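Local coordinates for histidine triad protein (Plasmodium falciparum 3D7, PDB 5CS2), which probably hydrolyses diadenosine triphosphate to AMP and ADP, as a Fhit-like member of the histidine triad family, and is bound here by the antimalarial natural product cyclomarin A, at residues Lys32-Phe36 / Ala188-Lys192; Thr39-Phe45 / Leu57-Leu61. Residue numbers count along the deposited sequence, not the author numbering.

Interaction 1: residues Lys32-Phe36 / Ala188-Lys192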
loop_
_atom_site.group_PDB
_atom_site.type_symbol
_atom_site.label_atom_id
_atom_site.label_comp_id
_atom_site.label_asym_id
_atom_site.label_seq_id
_atom_site.Cartn_x
_atom_site.Cartn_y
_atom_site.Cartn_z
ATOM N N LYS A 32 -10.327 -8.123 21.254
ATOM C CA LYS A 32 -10.221 -9.344 20.429
ATOM C C LYS A 32 -11.467 -9.601 19.577
ATOM O O LYS A 32 -11.336 -10.202 18.496
ATOM C CB LYS A 32 -9.892 -10.567 21.309
ATOM C CG LYS A 32 -10.997 -10.922 22.303
ATOM C CD LYS A 32 -10.555 -12.047 23.244
ATOM C CE LYS A 32 -11.586 -12.286 24.319
ATOM N NZ LYS A 32 -11.075 -13.201 25.374
ATOM N N ARG A 33 -12.663 -9.151 20.040
ATOM C CA ARG A 33 -13.935 -9.269 19.324
ATOM C C ARG A 33 -13.965 -8.445 18.035
ATOM O O ARG A 33 -14.821 -8.673 17.182
ATOM C CB ARG A 33 -15.136 -8.870 20.220
ATOM C CG ARG A 33 -15.463 -9.919 21.283
ATOM C CD ARG A 33 -16.527 -9.412 22.250
ATOM N NE ARG A 33 -15.969 -8.363 23.104
ATOM C CZ ARG A 33 -16.655 -7.652 23.991
ATOM N NH1 ARG A 33 -17.958 -7.860 24.159
ATOM N NH2 ARG A 33 -16.046 -6.721 24.711
ATOM N N GLU A 34 -13.065 -7.444 17.920
ATOM C CA GLU A 34 -13.057 -6.564 16.741
ATOM C C GLU A 34 -12.057 -6.994 15.668
ATOM O O GLU A 34 -12.029 -6.395 14.591
ATOM C CB GLU A 34 -12.734 -5.122 17.190
ATOM C CG GLU A 34 -13.671 -4.603 18.272
ATOM C CD GLU A 34 -13.243 -3.299 18.927
ATOM O OE1 GLU A 34 -12.088 -2.859 18.713
ATOM O OE2 GLU A 34 -14.062 -2.724 19.678
ATOM N N VAL A 35 -11.267 -8.001 15.956
ATOM C CA VAL A 35 -10.192 -8.513 15.106
ATOM C C VAL A 35 -10.749 -9.649 14.245
ATOM O O VAL A 35 -11.316 -10.588 14.778
ATOM C CB VAL A 35 -8.976 -8.977 15.939
ATOM C CG1 VAL A 35 -7.896 -9.606 15.062
ATOM C CG2 VAL A 35 -8.406 -7.817 16.771
ATOM N N PHE A 36 -10.562 -9.570 12.949
ATOM C CA PHE A 36 -11.068 -10.637 12.058
ATOM C C PHE A 36 -9.956 -11.548 11.520
ATOM O O PHE A 36 -10.257 -12.602 10.957
ATOM C CB PHE A 36 -11.923 -10.043 10.945
ATOM C CG PHE A 36 -11.274 -8.883 10.224
ATOM C CD1 PHE A 36 -10.260 -9.100 9.289
ATOM C CD2 PHE A 36 -11.688 -7.577 10.464
ATOM C CE1 PHE A 36 -9.640 -8.017 8.636
ATOM C CE2 PHE A 36 -11.107 -6.503 9.772
ATOM C CZ PHE A 36 -10.074 -6.727 8.881
ATOM N N ALA A 188 -16.922 -7.907 12.532
ATOM C CA ALA A 188 -15.735 -8.756 12.540
ATOM C C ALA A 188 -16.121 -10.223 12.382
ATOM O O ALA A 188 -15.391 -10.963 11.761
ATOM C CB ALA A 188 -14.935 -8.568 13.817
ATOM N N ASN A 189 -17.254 -10.640 12.979
ATOM C CA ASN A 189 -17.698 -12.032 12.908
ATOM C C ASN A 189 -18.068 -12.436 11.489
ATOM O O ASN A 189 -17.693 -13.514 11.055
ATOM C CB ASN A 189 -18.838 -12.290 13.902
ATOM C CG ASN A 189 -19.057 -13.752 14.181
ATOM O OD1 ASN A 189 -20.030 -14.353 13.721
ATOM N ND2 ASN A 189 -18.138 -14.366 14.908
ATOM N N LEU A 190 -18.732 -11.548 10.763
ATOM C CA LEU A 190 -19.113 -11.773 9.370
ATOM C C LEU A 190 -17.846 -11.991 8.512
ATOM O O LEU A 190 -17.782 -12.937 7.714
ATOM C CB LEU A 190 -19.921 -10.574 8.863
ATOM C CG LEU A 190 -20.299 -10.583 7.380
ATOM C CD1 LEU A 190 -21.637 -11.311 7.150
ATOM C CD2 LEU A 190 -20.374 -9.152 6.832
ATOM N N ILE A 191 -16.804 -11.159 8.745
ATOM C CA ILE A 191 -15.551 -11.280 7.993
ATOM C C ILE A 191 -14.823 -12.536 8.315
ATOM O O ILE A 191 -14.480 -13.282 7.413
ATOM C CB ILE A 191 -14.665 -10.024 8.173
ATOM C CG1 ILE A 191 -15.417 -8.768 7.683
ATOM C CG2 ILE A 191 -13.322 -10.228 7.476
ATOM C CD1 ILE A 191 -14.793 -7.446 8.094
ATOM N N LYS A 192 -14.627 -12.823 9.621
ATOM C CA LYS A 192 -13.959 -14.019 10.102
ATOM C C LYS A 192 -14.680 -15.279 9.594
ATOM O O LYS A 192 -14.018 -16.210 9.146
ATOM C CB LYS A 192 -14.044 -14.029 11.643
ATOM C CG LYS A 192 -12.757 -14.081 12.394
ATOM C CD LYS A 192 -13.014 -14.245 13.906
ATOM C CE LYS A 192 -14.206 -13.444 14.434
ATOM N NZ LYS A 192 -14.452 -13.677 15.895
HETATM O O HOH W 1 -12.463 -11.967 16.750
HETATM O O HOH W 2 -16.109 -10.928 16.616
#
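A C-terminal helix laid against an edge strand of a sheet shows how two elements distant in sequence can pack through apolar contacts and water: no direct hydrogen bond links residues 32-36 to 188-192. In this HIT-domain protein, helix 181-199 meets the start of edge strand 35-38 and the short 3-10 segment, 32-34, that leads into it. The apolar part centres on Phe-36. The CG2 atom of Ile-191 lies 3.7 Å from CG of Phe-36, obliquely to the ring, and CB of Ala-188 stands 4.4 Å from CB of Phe-36. Both Phe-36 and Ile-191 also touch Met-85 of helix 72-93, so the ring belongs to a core shared by two helices and the sheet.

Backbone carbonyls supply the second kind of contact. Small enough to let the chain come close, Ala-188 places its CB 3.4 Å from Arg-33 O and 3.7 Å from Glu-34 O. One helical turn later, Lys-192 runs its aliphatic chain along the strand, with CG 3.2 Å from Phe-36 O.

Polar linkage is left to water. Arg-33 does not reach across with its side chain, whose guanidinium forms a salt bridge with Asp-31; its carbonyl takes part instead. Water 2 donates to Arg-33 O at 2.7 Å and accepts a weak bond of 3.3 Å from Lys-192 NZ. Water 1 joins three groups: its oxygen lies 2.7 Å from both Lys-32 O and Val-35 O, to which it donates, and accepts from Lys-192 NZ at 2.8 Å.

Interaction 2: residues Thr39-Phe45 / Leu57-Leu61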
loop_
_atom_site.group_PDB
_atom_site.type_symbol
_atom_site.label_atom_id
_atom_site.label_comp_id
_atom_site.label_asym_id
_atom_site.label_seq_id
_atom_site.Cartn_x
_atom_site.Cartn_y
_atom_site.Cartn_z
ATOM N N THR A 39 -2.025 -12.709 11.464
ATOM C CA THR A 39 -1.003 -13.331 10.621
ATOM C C THR A 39 0.296 -13.390 11.419
ATOM O O THR A 39 0.307 -13.018 12.597
ATOM C CB THR A 39 -0.868 -12.575 9.266
ATOM O OG1 THR A 39 -0.228 -11.328 9.540
ATOM C CG2 THR A 39 -2.216 -12.333 8.584
ATOM N N LYS A 40 1.382 -13.837 10.785
ATOM C CA LYS A 40 2.686 -13.945 11.425
ATOM C C LYS A 40 3.153 -12.590 11.981
ATOM O O LYS A 40 3.726 -12.559 13.065
ATOM C CB LYS A 40 3.719 -14.510 10.435
ATOM C CG LYS A 40 5.082 -14.812 11.060
ATOM C CD LYS A 40 6.007 -15.532 10.089
ATOM C CE LYS A 40 7.335 -15.868 10.722
ATOM N NZ LYS A 40 8.171 -16.718 9.830
ATOM N N TYR A 41 2.886 -11.480 11.254
ATOM C CA TYR A 41 3.335 -10.131 11.646
ATOM C C TYR A 41 2.251 -9.068 11.731
ATOM O O TYR A 41 2.541 -7.951 12.164
ATOM C CB TYR A 41 4.415 -9.651 10.665
ATOM C CG TYR A 41 5.641 -10.526 10.595
ATOM C CD1 TYR A 41 6.633 -10.454 11.569
ATOM C CD2 TYR A 41 5.829 -11.410 9.538
ATOM C CE1 TYR A 41 7.769 -11.261 11.505
ATOM C CE2 TYR A 41 6.981 -12.186 9.441
ATOM C CZ TYR A 41 7.928 -12.142 10.448
ATOM O OH TYR A 41 9.045 -12.938 10.356
ATOM N N SER A 42 1.019 -9.358 11.325
ATOM C CA SER A 42 -0.002 -8.307 11.258
ATOM C C SER A 42 -1.344 -8.780 11.778
ATOM O O SER A 42 -1.500 -9.957 12.102
ATOM C CB SER A 42 -0.208 -7.916 9.789
ATOM O OG SER A 42 1.005 -7.662 9.118
ATOM N N TYR A 43 -2.301 -7.877 11.825
ATOM C CA TYR A 43 -3.678 -8.194 12.142
ATOM C C TYR A 43 -4.620 -7.198 11.500
ATOM O O TYR A 43 -4.217 -6.103 11.131
ATOM C CB TYR A 43 -3.926 -8.402 13.642
ATOM C CG TYR A 43 -3.885 -7.160 14.492
ATOM C CD1 TYR A 43 -2.682 -6.681 14.999
ATOM C CD2 TYR A 43 -5.054 -6.490 14.835
ATOM C CE1 TYR A 43 -2.651 -5.567 15.844
ATOM C CE2 TYR A 43 -5.031 -5.365 15.660
ATOM C CZ TYR A 43 -3.830 -4.929 16.184
ATOM O OH TYR A 43 -3.813 -3.808 16.997
ATOM N N GLY A 44 -5.847 -7.619 11.299
ATOM C CA GLY A 44 -6.887 -6.813 10.691
ATOM C C GLY A 44 -8.013 -6.647 11.671
ATOM O O GLY A 44 -8.414 -7.611 12.330
ATOM N N PHE A 45 -8.505 -5.432 11.794
ATOM C CA PHE A 45 -9.598 -5.139 12.701
ATOM C C PHE A 45 -10.569 -4.117 12.140
ATOM O O PHE A 45 -10.211 -3.310 11.264
ATOM C CB PHE A 45 -9.063 -4.754 14.090
ATOM C CG PHE A 45 -8.238 -3.482 14.125
ATOM C CD1 PHE A 45 -6.917 -3.479 13.685
ATOM C CD2 PHE A 45 -8.778 -2.303 14.598
ATOM C CE1 PHE A 45 -6.151 -2.301 13.712
ATOM C CE2 PHE A 45 -7.995 -1.137 14.668
ATOM C CZ PHE A 45 -6.692 -1.153 14.232
ATOM N N LEU A 57 -8.994 -1.751 9.073
ATOM C CA LEU A 57 -7.598 -1.366 9.329
ATOM C C LEU A 57 -6.722 -2.585 9.424
ATOM O O LEU A 57 -7.135 -3.589 10.012
ATOM C CB LEU A 57 -7.529 -0.570 10.656
ATOM C CG LEU A 57 -8.402 0.688 10.711
ATOM C CD1 LEU A 57 -8.581 1.179 12.125
ATOM C CD2 LEU A 57 -7.883 1.767 9.779
ATOM N N LEU A 58 -5.489 -2.495 8.898
ATOM C CA LEU A 58 -4.493 -3.561 9.031
ATOM C C LEU A 58 -3.295 -2.947 9.730
ATOM O O LEU A 58 -2.911 -1.831 9.378
ATOM C CB LEU A 58 -4.018 -4.107 7.680
ATOM C CG LEU A 58 -5.103 -4.553 6.689
ATOM C CD1 LEU A 58 -4.465 -5.254 5.521
ATOM C CD2 LEU A 58 -6.084 -5.524 7.300
ATOM N N THR A 59 -2.726 -3.643 10.718
ATOM C CA THR A 59 -1.571 -3.065 11.403
ATOM C C THR A 59 -0.589 -4.144 11.746
ATOM O O THR A 59 -0.922 -5.333 11.667
ATOM C CB THR A 59 -2.017 -2.204 12.612
ATOM O OG1 THR A 59 -0.913 -1.399 13.061
ATOM C CG2 THR A 59 -2.479 -3.023 13.764
ATOM N N THR A 60 0.619 -3.749 12.160
ATOM C CA THR A 60 1.650 -4.702 12.552
ATOM C C THR A 60 1.427 -5.122 13.993
ATOM O O THR A 60 0.923 -4.330 14.774
ATOM C CB THR A 60 3.043 -4.074 12.409
ATOM O OG1 THR A 60 2.983 -2.798 13.045
ATOM C CG2 THR A 60 3.466 -3.917 10.942
ATOM N N LEU A 61 1.772 -6.369 14.347
ATOM C CA LEU A 61 1.592 -6.836 15.725
ATOM C C LEU A 61 2.582 -6.083 16.635
ATOM O O LEU A 61 2.245 -5.753 17.778
ATOM C CB LEU A 61 1.811 -8.361 15.810
ATOM C CG LEU A 61 0.656 -9.236 15.303
ATOM C CD1 LEU A 61 1.131 -10.649 14.958
ATOM C CD2 LEU A 61 -0.509 -9.274 16.283
#
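The antiparallel β-hairpin of strands 42-46 and 56-60 supplies the second and third strands of the five-stranded HIT-domain sheet, and its backbone pairing follows the textbook alternation. In the hydrogen-bonded pair Tyr-43/Thr-59, Tyr-43 N to Thr-59 O and Thr-59 N to Tyr-43 O both measure 2.9 Å; in Phe-45/Leu-57, Phe-45 N to Leu-57 O is 2.9 Å and Leu-57 N to Phe-45 O 3.0 Å. Between them, the non-hydrogen-bonded pair Gly-44/Leu-58 brings the CA atoms to 4.4 Å. Beyond the strands, Leu-61 N adds a 2.8 Å bond to Tyr-41 O, while Thr-39 OG1 accepts from Ser-42 N at 2.9 Å in an ST motif.

Tyr-43, Phe-45, Leu-57 and Thr-59 share one face. Two CH-π contacts join them: Thr-59 CG2 lies 3.7 Å from the centroid of the Tyr-43 ring, and Leu-57 CB 3.9 Å from that of Phe-45.

This face meets Phe-25 of strand 24-25, while Leu-57 also touches His-116, the predicted nucleotidylated histidine, and His-118 on strand 116-122. On the other face, Leu-58 touches Cys-82 of helix 72-93; Ser-42 also touches this helix, at Ile-78, and Asp-77 bonds the hydroxyls of both Ser-42 and Thr-39.

In the fold
The two contacts compare the interior of one sheet with its edge. Interaction 2 is buried and joins two interior strands; interaction 1 joins strand 35-38, one of the two outermost, to a helix and is only partly buried. Both pack apolar side chains, but interaction 2 adds direct main-chain hydrogen bonds, whereas the polar links across interaction 1 pass through water. The areas are 558 Å² for interaction 2 and 285 Å² for interaction 1. Strands 35-38 and 42-46 are sheet neighbours, so the contacts touch directly, with a probable hydrogen bond of 3.0 Å from Phe-36 N to Gly-44 O and packing of Phe-36 CE2 on Phe-45 C at 3.4 Å. Helix 72-93 lies against residues of both.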